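Local coordinates for protein argonaute (Aquifex aeolicus, PDB 1YVU), which uses short single-stranded DNA guides to bind complementary RNA targets and cleave them at a defined position, with divalent metal ions as cofactors, at residues Asp198-Lys203 against Leu241-Lys246; Leu352-Ile357 against Ile385-Lys390; Gly590-Leu595 against Tyr647-Val652. One frame throughout, in Å; residues are numbered along the deposited sequence.

Contact 1: residues Asp198-Lys203 against Leu241-Lys246; sequences DVFKAK and LVVLEK
F200 and L241 face each other as a hydrogen-bonded pair in the antiparallel sheet of the PAZ domain, a member of the SH3-like clan, and they illustrate how such pairing settles the polar backbone in twos. F200 N gives its hydrogen to L241 O at 3.2 Å, while L241 N returns one to F200 O at 2.9 Å. Both bonds are nearly straight at the hydrogen. Two residues further along, beyond the V199-V242 pair, the pattern recurs between D198 and V243: V243 N reaches D198 O at 2.8 Å, lying in the plane of that carbonyl, and D198 N makes a weak return bond to V243 O. D198 O also receives a CA-H of V242, so two hydrogens converge on it. V199 and V242 form the intervening non-hydrogen-bonded pair. V242 is bonded instead through its backbone to Y250 on the next strand, and A202, past the pairing, is bonded in the same way to A239.

On the face bearing F200, L241 and V243, the phenyl ring lies against both L241 and V243. Its CG sits between the backbone N and carbonyl carbon (chi1 69°), and the ring reaches across to the other strand. L241 CB lies 3.9 Å above the ring plane, displaced toward the rim near CZ, in a CH-pi contact. V243 CG2 arrives differently, at the edge and in the ring plane, 3.8 Å from F200 CE2. L241 in turn packs on W226 and L229 of helix 220-231, and its CG is 4.2 Å from A202 CB. On the other face the valines of the central pair meet through single methyls, V199 CG2 lying 4.3 Å from V242 CG2.

Contact 2: residues Leu352-Ile357 against Ile385-Lys390; sequences LSVEII and IKLKIK
The flat groups joining L352 and V354 to K386, K388 and K390 are peptides, and their oxygens are approached in different ways. K386 O receives L352 N at 2.8 Å, nearly along the C=O axis. At K388 O the V354 N-H comes from above the carbonyl plane, 37° out of it, while S353 CA contributes a CA-H contact. V354 O takes K390 N at 2.8 Å, with the donor tilted 15° from the plane. L352 O accepts K388 N, and K388 CB lies beside the same oxygen.

L352, L387, V354 and I389 share one face of the sheet, and I385 and I356 add contacts at its ends. L352 CD2 touches I385 CG2 and L387 CD2, each at 3.8 Å. L387 CG is anti to its carbonyl carbon (chi1 -54°), and from it CD1 reaches V354 CG2 at 3.8 Å. Farther along, I356 CD1 meets I389 CG2 at 3.7 Å. Helix 368-381 lies over this face, with I377 against both L387 and I389. Two adjacent parallel strands joined through such a covering helix make a beta-alpha-beta crossover, here within the four-stranded parallel, Rossmann-like sheet of the Mid domain.

Contact 3: residues Gly590-Leu595 against Tyr647-Val652; sequences GYSLEL and YGELPV
E594 offers its carboxylate to two successive backbone N-H groups of the facing loop. L650 N bonds to E594 OE1 at 3.1 Å, and E649 N to E594 OE2 at 3.0 Å. Each oxygen is met on its syn side, the second donor standing 34° out of the carboxylate plane. The E594 side chain sets off away from the loop, but a bend at chi2 (-80°) turns CD back toward it. Bonded at both oxygens, the carboxylate is probably restrained in its rotation, and the two N-H dipoles would help stabilise a negative charge there, against the nearby E649 carboxylate, whose OE2 is 4.7 Å from E594 OE2.

Beside it, L595 N bonds to Y647 O at 2.7 Å, well off the carbonyl plane, and the return bond from Y647 N to L595 O is weak. L595 CD1 packs 3.9 Å from Y647 CB, while L593 CB lies near the ring atom Y647 CD2 at 4.2 Å.

The contact lies in the RNase H fold of the PIWI domain: strand 592-599 runs between 565-570 and 641-645, and the loop ends the PIWI box just before helix 652-661, where P651 takes the N-cap position. In the next shell, backbone bonds to I566 and V568 hold E594 in place, and K565 makes long, weak ion pairs with E594 and E649. L595 and L593 rest on F582 of helix 576-589, while K645 NZ bonds to L650 O.

How the contacts relate
The three contacts follow one another along the chain without touching. Contact 1 belongs to the PAZ lobe, and contacts 2 and 3 to the Mid and PIWI domains of the other lobe. Contacts 1 and 3 lie on opposite sides of the chain's centre, with nearest atoms about 23 Å apart. Contact 2 is more remote, about 34 Å from contact 1 and 31 Å from contact 3 between nearest atoms. None includes the calcium ligands D502 and D683, yet contact 3 is two strands from that site: 592-599 pairs with 565-570, and that with 497-505, which carries D502. In argonautes generally, PAZ and Mid domains hold opposite ends of the guide.

Contact 1: residues Asp198-Lys203 against Leu241-Lys246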
loop_
_atom_site.group_PDB
_atom_site.type_symbol
_atom_site.label_atom_id
_atom_site.label_comp_id
_atom_site.label_asym_id
_atom_site.label_seq_id
_atom_site.Cartn_x
_atom_site.Cartn_y
_atom_site.Cartn_z
ATOM N N ASP A 198 -17.433 -10.147 10.654
ATOM C CA ASP A 198 -18.460 -11.040 11.228
ATOM C C ASP A 198 -19.432 -11.609 10.191
ATOM O O ASP A 198 -19.853 -10.903 9.269
ATOM C CB ASP A 198 -19.292 -10.292 12.283
ATOM C CG ASP A 198 -18.930 -10.666 13.724
ATOM O OD1 ASP A 198 -17.836 -11.225 13.984
ATOM O OD2 ASP A 198 -19.763 -10.375 14.611
ATOM N N VAL A 199 -19.776 -12.889 10.364
ATOM C CA VAL A 199 -20.729 -13.596 9.505
ATOM C C VAL A 199 -21.807 -14.199 10.398
ATOM O O VAL A 199 -21.514 -14.782 11.460
ATOM C CB VAL A 199 -20.064 -14.735 8.638
ATOM C CG1 VAL A 199 -21.117 -15.539 7.883
ATOM C CG2 VAL A 199 -19.132 -14.153 7.604
ATOM N N PHE A 200 -23.054 -13.998 9.974
ATOM C CA PHE A 200 -24.216 -14.536 10.662
ATOM C C PHE A 200 -25.346 -14.818 9.668
ATOM O O PHE A 200 -25.335 -14.295 8.554
ATOM C CB PHE A 200 -24.659 -13.633 11.835
ATOM C CG PHE A 200 -25.244 -12.310 11.428
ATOM C CD1 PHE A 200 -26.650 -12.143 11.362
ATOM C CD2 PHE A 200 -24.408 -11.209 11.159
ATOM C CE1 PHE A 200 -27.224 -10.890 11.033
ATOM C CE2 PHE A 200 -24.964 -9.938 10.827
ATOM C CZ PHE A 200 -26.376 -9.777 10.766
ATOM N N LYS A 201 -26.300 -15.650 10.084
ATOM C CA LYS A 201 -27.448 -16.039 9.266
ATOM C C LYS A 201 -28.512 -14.946 9.147
ATOM O O LYS A 201 -28.685 -14.127 10.063
ATOM C CB LYS A 201 -28.084 -17.320 9.824
ATOM C CG LYS A 201 -27.179 -18.539 9.811
ATOM C CD LYS A 201 -27.747 -19.690 10.637
ATOM C CE LYS A 201 -26.648 -20.707 10.991
ATOM N NZ LYS A 201 -26.979 -21.593 12.157
ATOM N N ALA A 202 -29.224 -14.952 8.018
ATOM C CA ALA A 202 -30.276 -13.984 7.737
ATOM C C ALA A 202 -31.592 -14.361 8.398
ATOM O O ALA A 202 -32.494 -13.523 8.509
ATOM C CB ALA A 202 -30.449 -13.819 6.264
ATOM N N LYS A 203 -31.682 -15.618 8.853
ATOM C CA LYS A 203 -32.856 -16.124 9.578
ATOM C C LYS A 203 -32.955 -15.311 10.875
ATOM O O LYS A 203 -34.061 -14.956 11.310
ATOM C CB LYS A 203 -32.682 -17.579 10.047
ATOM C CG LYS A 203 -32.216 -18.605 9.063
ATOM C CD LYS A 203 -32.814 -19.983 9.416
ATOM C CE LYS A 203 -32.223 -21.141 8.583
ATOM N NZ LYS A 203 -33.268 -21.970 7.903
ATOM N N LEU A 241 -25.405 -12.743 6.163
ATOM C CA LEU A 241 -25.166 -11.322 6.112
ATOM C C LEU A 241 -23.791 -11.213 6.686
ATOM O O LEU A 241 -23.431 -11.929 7.623
ATOM C CB LEU A 241 -26.175 -10.525 6.936
ATOM C CG LEU A 241 -27.653 -10.735 6.609
ATOM C CD1 LEU A 241 -28.518 -9.863 7.446
ATOM C CD2 LEU A 241 -27.911 -10.481 5.164
ATOM N N VAL A 242 -22.999 -10.399 6.001
ATOM C CA VAL A 242 -21.599 -10.165 6.317
ATOM C C VAL A 242 -21.351 -8.722 6.732
ATOM O O VAL A 242 -21.742 -7.781 6.029
ATOM C CB VAL A 242 -20.720 -10.490 5.074
ATOM C CG1 VAL A 242 -19.237 -10.391 5.409
ATOM C CG2 VAL A 242 -21.076 -11.894 4.498
ATOM N N VAL A 243 -20.684 -8.565 7.876
ATOM C CA VAL A 243 -20.334 -7.245 8.405
ATOM C C VAL A 243 -18.858 -6.987 8.075
ATOM O O VAL A 243 -17.983 -7.807 8.379
ATOM C CB VAL A 243 -20.581 -7.127 9.945
ATOM C CG1 VAL A 243 -20.436 -5.662 10.398
ATOM C CG2 VAL A 243 -21.964 -7.640 10.304
ATOM N N LEU A 244 -18.605 -5.870 7.403
ATOM C CA LEU A 244 -17.253 -5.502 7.014
ATOM C C LEU A 244 -16.579 -4.515 7.976
ATOM O O LEU A 244 -17.242 -3.937 8.842
ATOM C CB LEU A 244 -17.233 -5.014 5.561
ATOM C CG LEU A 244 -17.807 -5.963 4.487
ATOM C CD1 LEU A 244 -17.556 -5.396 3.103
ATOM C CD2 LEU A 244 -17.194 -7.343 4.562
ATOM N N GLU A 245 -15.260 -4.357 7.814
ATOM C CA GLU A 245 -14.384 -3.528 8.657
ATOM C C GLU A 245 -14.873 -2.217 9.243
ATOM O O GLU A 245 -14.999 -2.079 10.474
ATOM C CB GLU A 245 -13.037 -3.290 7.976
ATOM C CG GLU A 245 -13.029 -3.277 6.452
ATOM C CD GLU A 245 -11.617 -3.357 5.873
ATOM O OE1 GLU A 245 -10.689 -3.938 6.508
ATOM O OE2 GLU A 245 -11.447 -2.848 4.746
ATOM N N LYS A 246 -15.193 -1.283 8.353
ATOM C CA LYS A 246 -15.663 0.043 8.731
ATOM C C LYS A 246 -17.058 -0.022 9.400
ATOM O O LYS A 246 -17.363 0.774 10.302
ATOM C CB LYS A 246 -15.615 0.959 7.493
ATOM C CG LYS A 246 -14.233 0.968 6.736
ATOM C CD LYS A 246 -14.260 1.731 5.372
ATOM C CE LYS A 246 -12.899 1.698 4.664
ATOM N NZ LYS A 246 -12.951 2.304 3.298
#

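Contact 2: residues Leu352-Ile357 against Ile385-Lys390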
loop_
_atom_site.group_PDB
_atom_site.type_symbol
_atom_site.label_atom_id
_atom_site.label_comp_id
_atom_site.label_asym_id
_atom_site.label_seq_id
_atom_site.Cartn_x
_atom_site.Cartn_y
_atom_site.Cartn_z
ATOM N N LEU A 352 29.326 -14.531 16.532
ATOM C CA LEU A 352 27.874 -14.806 16.404
ATOM C C LEU A 352 27.372 -16.250 16.658
ATOM O O LEU A 352 28.071 -17.220 16.357
ATOM C CB LEU A 352 27.398 -14.372 15.017
ATOM C CG LEU A 352 26.729 -13.042 14.706
ATOM C CD1 LEU A 352 27.374 -11.865 15.342
ATOM C CD2 LEU A 352 26.807 -12.908 13.238
ATOM N N SER A 353 26.150 -16.378 17.183
ATOM C CA SER A 353 25.535 -17.685 17.448
ATOM C C SER A 353 24.447 -17.919 16.401
ATOM O O SER A 353 23.457 -17.188 16.358
ATOM C CB SER A 353 24.975 -17.767 18.881
ATOM O OG SER A 353 24.092 -16.698 19.168
ATOM N N VAL A 354 24.683 -18.900 15.524
ATOM C CA VAL A 354 23.793 -19.240 14.405
ATOM C C VAL A 354 23.178 -20.637 14.483
ATOM O O VAL A 354 23.847 -21.570 14.912
ATOM C CB VAL A 354 24.605 -19.159 13.053
ATOM C CG1 VAL A 354 23.743 -19.473 11.834
ATOM C CG2 VAL A 354 25.211 -17.784 12.889
ATOM N N GLU A 355 21.900 -20.752 14.119
ATOM C CA GLU A 355 21.206 -22.049 14.009
ATOM C C GLU A 355 21.031 -22.291 12.486
ATOM O O GLU A 355 20.895 -21.330 11.712
ATOM C CB GLU A 355 19.826 -22.033 14.691
ATOM C CG GLU A 355 19.781 -22.637 16.122
ATOM C CD GLU A 355 19.079 -23.989 16.233
ATOM O OE1 GLU A 355 17.950 -24.154 15.720
ATOM O OE2 GLU A 355 19.654 -24.888 16.875
ATOM N N ILE A 356 21.108 -23.544 12.041
ATOM C CA ILE A 356 20.957 -23.869 10.617
ATOM C C ILE A 356 19.839 -24.853 10.388
ATOM O O ILE A 356 19.518 -25.645 11.291
ATOM C CB ILE A 356 22.272 -24.463 10.022
ATOM C CG1 ILE A 356 23.365 -23.411 10.017
ATOM C CG2 ILE A 356 22.093 -24.895 8.594
ATOM C CD1 ILE A 356 24.685 -23.972 10.225
ATOM N N ILE A 357 19.191 -24.753 9.225
ATOM C CA ILE A 357 18.114 -25.673 8.865
ATOM C C ILE A 357 18.216 -26.054 7.414
ATOM O O ILE A 357 18.412 -25.200 6.564
ATOM C CB ILE A 357 16.628 -25.114 9.093
ATOM C CG1 ILE A 357 16.361 -24.813 10.549
ATOM C CG2 ILE A 357 15.518 -26.115 8.622
ATOM C CD1 ILE A 357 16.636 -23.431 10.851
ATOM N N ILE A 385 33.989 -11.023 11.410
ATOM C CA ILE A 385 32.872 -11.667 12.091
ATOM C C ILE A 385 32.983 -13.173 11.958
ATOM O O ILE A 385 33.105 -13.721 10.868
ATOM C CB ILE A 385 31.487 -11.180 11.597
ATOM C CG1 ILE A 385 31.426 -9.656 11.625
ATOM C CG2 ILE A 385 30.362 -11.766 12.492
ATOM C CD1 ILE A 385 31.772 -9.013 10.330
ATOM N N LYS A 386 32.928 -13.820 13.109
ATOM C CA LYS A 386 33.029 -15.259 13.205
ATOM C C LYS A 386 31.686 -15.906 13.586
ATOM O O LYS A 386 31.069 -15.537 14.610
ATOM C CB LYS A 386 34.125 -15.606 14.236
ATOM C CG LYS A 386 35.476 -14.938 13.955
ATOM C CD LYS A 386 36.179 -14.552 15.230
ATOM C CE LYS A 386 37.274 -13.526 14.964
ATOM N NZ LYS A 386 37.864 -13.067 16.259
ATOM N N LEU A 387 31.189 -16.794 12.716
ATOM C CA LEU A 387 29.963 -17.534 13.029
ATOM C C LEU A 387 30.377 -18.775 13.800
ATOM O O LEU A 387 31.375 -19.433 13.474
ATOM C CB LEU A 387 29.208 -18.008 11.795
ATOM C CG LEU A 387 28.781 -17.092 10.668
ATOM C CD1 LEU A 387 27.645 -17.805 9.957
ATOM C CD2 LEU A 387 28.334 -15.772 11.181
ATOM N N LYS A 388 29.639 -19.020 14.875
ATOM C CA LYS A 388 29.831 -20.165 15.744
ATOM C C LYS A 388 28.490 -20.888 15.724
ATOM O O LYS A 388 27.492 -20.379 16.260
ATOM C CB LYS A 388 30.184 -19.713 17.163
ATOM C CG LYS A 388 31.566 -19.118 17.282
ATOM C CD LYS A 388 31.969 -18.888 18.722
ATOM C CE LYS A 388 33.463 -18.602 18.811
ATOM N NZ LYS A 388 33.839 -18.163 20.173
ATOM N N ILE A 389 28.455 -22.036 15.038
ATOM C CA ILE A 389 27.240 -22.853 14.908
ATOM C C ILE A 389 26.782 -23.426 16.250
ATOM O O ILE A 389 27.532 -24.108 16.959
ATOM C CB ILE A 389 27.410 -23.991 13.848
ATOM C CG1 ILE A 389 27.888 -23.395 12.515
ATOM C CG2 ILE A 389 26.057 -24.689 13.605
ATOM C CD1 ILE A 389 28.587 -24.379 11.598
ATOM N N LYS A 390 25.565 -23.040 16.616
ATOM C CA LYS A 390 24.958 -23.502 17.837
ATOM C C LYS A 390 24.261 -24.818 17.530
ATOM O O LYS A 390 24.540 -25.801 18.214
ATOM C CB LYS A 390 23.973 -22.475 18.413
ATOM C CG LYS A 390 24.200 -22.211 19.913
ATOM C CD LYS A 390 23.108 -21.368 20.596
ATOM C CE LYS A 390 23.521 -21.007 22.043
ATOM N NZ LYS A 390 22.462 -20.276 22.813
#

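Contact 3: residues Gly590-Leu595 against Tyr647-Val652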
loop_
_atom_site.group_PDB
_atom_site.type_symbol
_atom_site.label_atom_id
_atom_site.label_comp_id
_atom_site.label_asym_id
_atom_site.label_seq_id
_atom_site.Cartn_x
_atom_site.Cartn_y
_atom_site.Cartn_z
ATOM N N GLY A 590 11.161 21.223 21.004
ATOM C CA GLY A 590 11.891 22.214 20.238
ATOM C C GLY A 590 12.628 21.664 19.038
ATOM O O GLY A 590 13.788 22.008 18.857
ATOM N N TYR A 591 11.986 20.782 18.265
ATOM C CA TYR A 591 12.592 20.192 17.047
ATOM C C TYR A 591 12.074 20.839 15.736
ATOM O O TYR A 591 10.936 21.334 15.694
ATOM C CB TYR A 591 12.322 18.661 16.950
ATOM C CG TYR A 591 12.914 17.768 18.026
ATOM C CD1 TYR A 591 14.185 18.038 18.594
ATOM C CD2 TYR A 591 12.187 16.645 18.502
ATOM C CE1 TYR A 591 14.720 17.216 19.630
ATOM C CE2 TYR A 591 12.706 15.798 19.547
ATOM C CZ TYR A 591 13.974 16.099 20.107
ATOM O OH TYR A 591 14.476 15.344 21.159
ATOM N N SER A 592 12.917 20.845 14.693
ATOM C CA SER A 592 12.520 21.347 13.367
ATOM C C SER A 592 12.019 20.102 12.577
ATOM O O SER A 592 12.793 19.227 12.164
ATOM C CB SER A 592 13.675 22.083 12.652
ATOM O OG SER A 592 13.248 22.680 11.431
ATOM N N LEU A 593 10.694 20.008 12.480
ATOM C CA LEU A 593 10.010 18.919 11.821
ATOM C C LEU A 593 9.737 19.039 10.340
ATOM O O LEU A 593 9.415 20.118 9.830
ATOM C CB LEU A 593 8.685 18.671 12.503
ATOM C CG LEU A 593 8.546 17.413 13.357
ATOM C CD1 LEU A 593 9.487 17.409 14.540
ATOM C CD2 LEU A 593 7.127 17.380 13.851
ATOM N N GLU A 594 9.875 17.891 9.673
ATOM C CA GLU A 594 9.616 17.691 8.250
ATOM C C GLU A 594 8.798 16.402 8.221
ATOM O O GLU A 594 9.264 15.350 8.685
ATOM C CB GLU A 594 10.897 17.453 7.451
ATOM C CG GLU A 594 12.007 18.475 7.582
ATOM C CD GLU A 594 11.823 19.744 6.752
ATOM O OE1 GLU A 594 11.357 19.669 5.585
ATOM O OE2 GLU A 594 12.208 20.823 7.263
ATOM N N LEU A 595 7.551 16.517 7.764
ATOM C CA LEU A 595 6.640 15.381 7.670
ATOM C C LEU A 595 6.367 14.943 6.254
ATOM O O LEU A 595 5.923 15.738 5.406
ATOM C CB LEU A 595 5.294 15.673 8.334
ATOM C CG LEU A 595 5.267 16.009 9.822
ATOM C CD1 LEU A 595 3.822 16.247 10.251
ATOM C CD2 LEU A 595 5.929 14.917 10.646
ATOM N N TYR A 647 4.223 18.733 5.997
ATOM C CA TYR A 647 4.780 19.816 6.792
ATOM C C TYR A 647 6.271 19.766 6.498
ATOM O O TYR A 647 6.837 18.675 6.378
ATOM C CB TYR A 647 4.489 19.563 8.276
ATOM C CG TYR A 647 4.783 20.696 9.241
ATOM C CD1 TYR A 647 3.892 21.793 9.375
ATOM C CD2 TYR A 647 5.934 20.659 10.062
ATOM C CE1 TYR A 647 4.147 22.838 10.324
ATOM C CE2 TYR A 647 6.205 21.695 11.005
ATOM C CZ TYR A 647 5.310 22.779 11.131
ATOM O OH TYR A 647 5.601 23.781 12.035
ATOM N N GLY A 648 6.884 20.936 6.313
ATOM C CA GLY A 648 8.305 20.986 6.005
ATOM C C GLY A 648 8.872 22.310 5.537
ATOM O O GLY A 648 8.236 23.073 4.818
ATOM N N GLU A 649 10.131 22.523 5.901
ATOM C CA GLU A 649 10.901 23.732 5.610
ATOM C C GLU A 649 11.759 23.513 4.363
ATOM O O GLU A 649 12.054 24.472 3.635
ATOM C CB GLU A 649 11.762 23.989 6.850
ATOM C CG GLU A 649 12.783 25.079 6.881
ATOM C CD GLU A 649 13.711 24.863 8.069
ATOM O OE1 GLU A 649 14.907 24.608 7.837
ATOM O OE2 GLU A 649 13.243 24.907 9.232
ATOM N N LEU A 650 12.136 22.244 4.131
ATOM C CA LEU A 650 12.974 21.822 2.992
ATOM C C LEU A 650 12.168 21.528 1.725
ATOM O O LEU A 650 11.012 21.148 1.805
ATOM C CB LEU A 650 13.794 20.568 3.360
ATOM C CG LEU A 650 14.797 20.581 4.527
ATOM C CD1 LEU A 650 15.406 19.206 4.697
ATOM C CD2 LEU A 650 15.896 21.617 4.344
ATOM N N PRO A 651 12.753 21.741 0.536
ATOM C CA PRO A 651 12.021 21.464 -0.714
ATOM C C PRO A 651 11.852 19.960 -0.963
ATOM O O PRO A 651 12.708 19.189 -0.530
ATOM C CB PRO A 651 12.940 22.069 -1.779
ATOM C CG PRO A 651 13.615 23.192 -1.043
ATOM C CD PRO A 651 13.964 22.535 0.257
ATOM N N VAL A 652 10.801 19.554 -1.693
ATOM C CA VAL A 652 10.570 18.122 -1.995
ATOM C C VAL A 652 11.691 17.451 -2.731
ATOM O O VAL A 652 11.998 16.312 -2.451
ATOM C CB VAL A 652 9.337 17.811 -2.839
ATOM C CG1 VAL A 652 8.255 17.211 -2.006
ATOM C CG2 VAL A 652 8.909 18.983 -3.603
#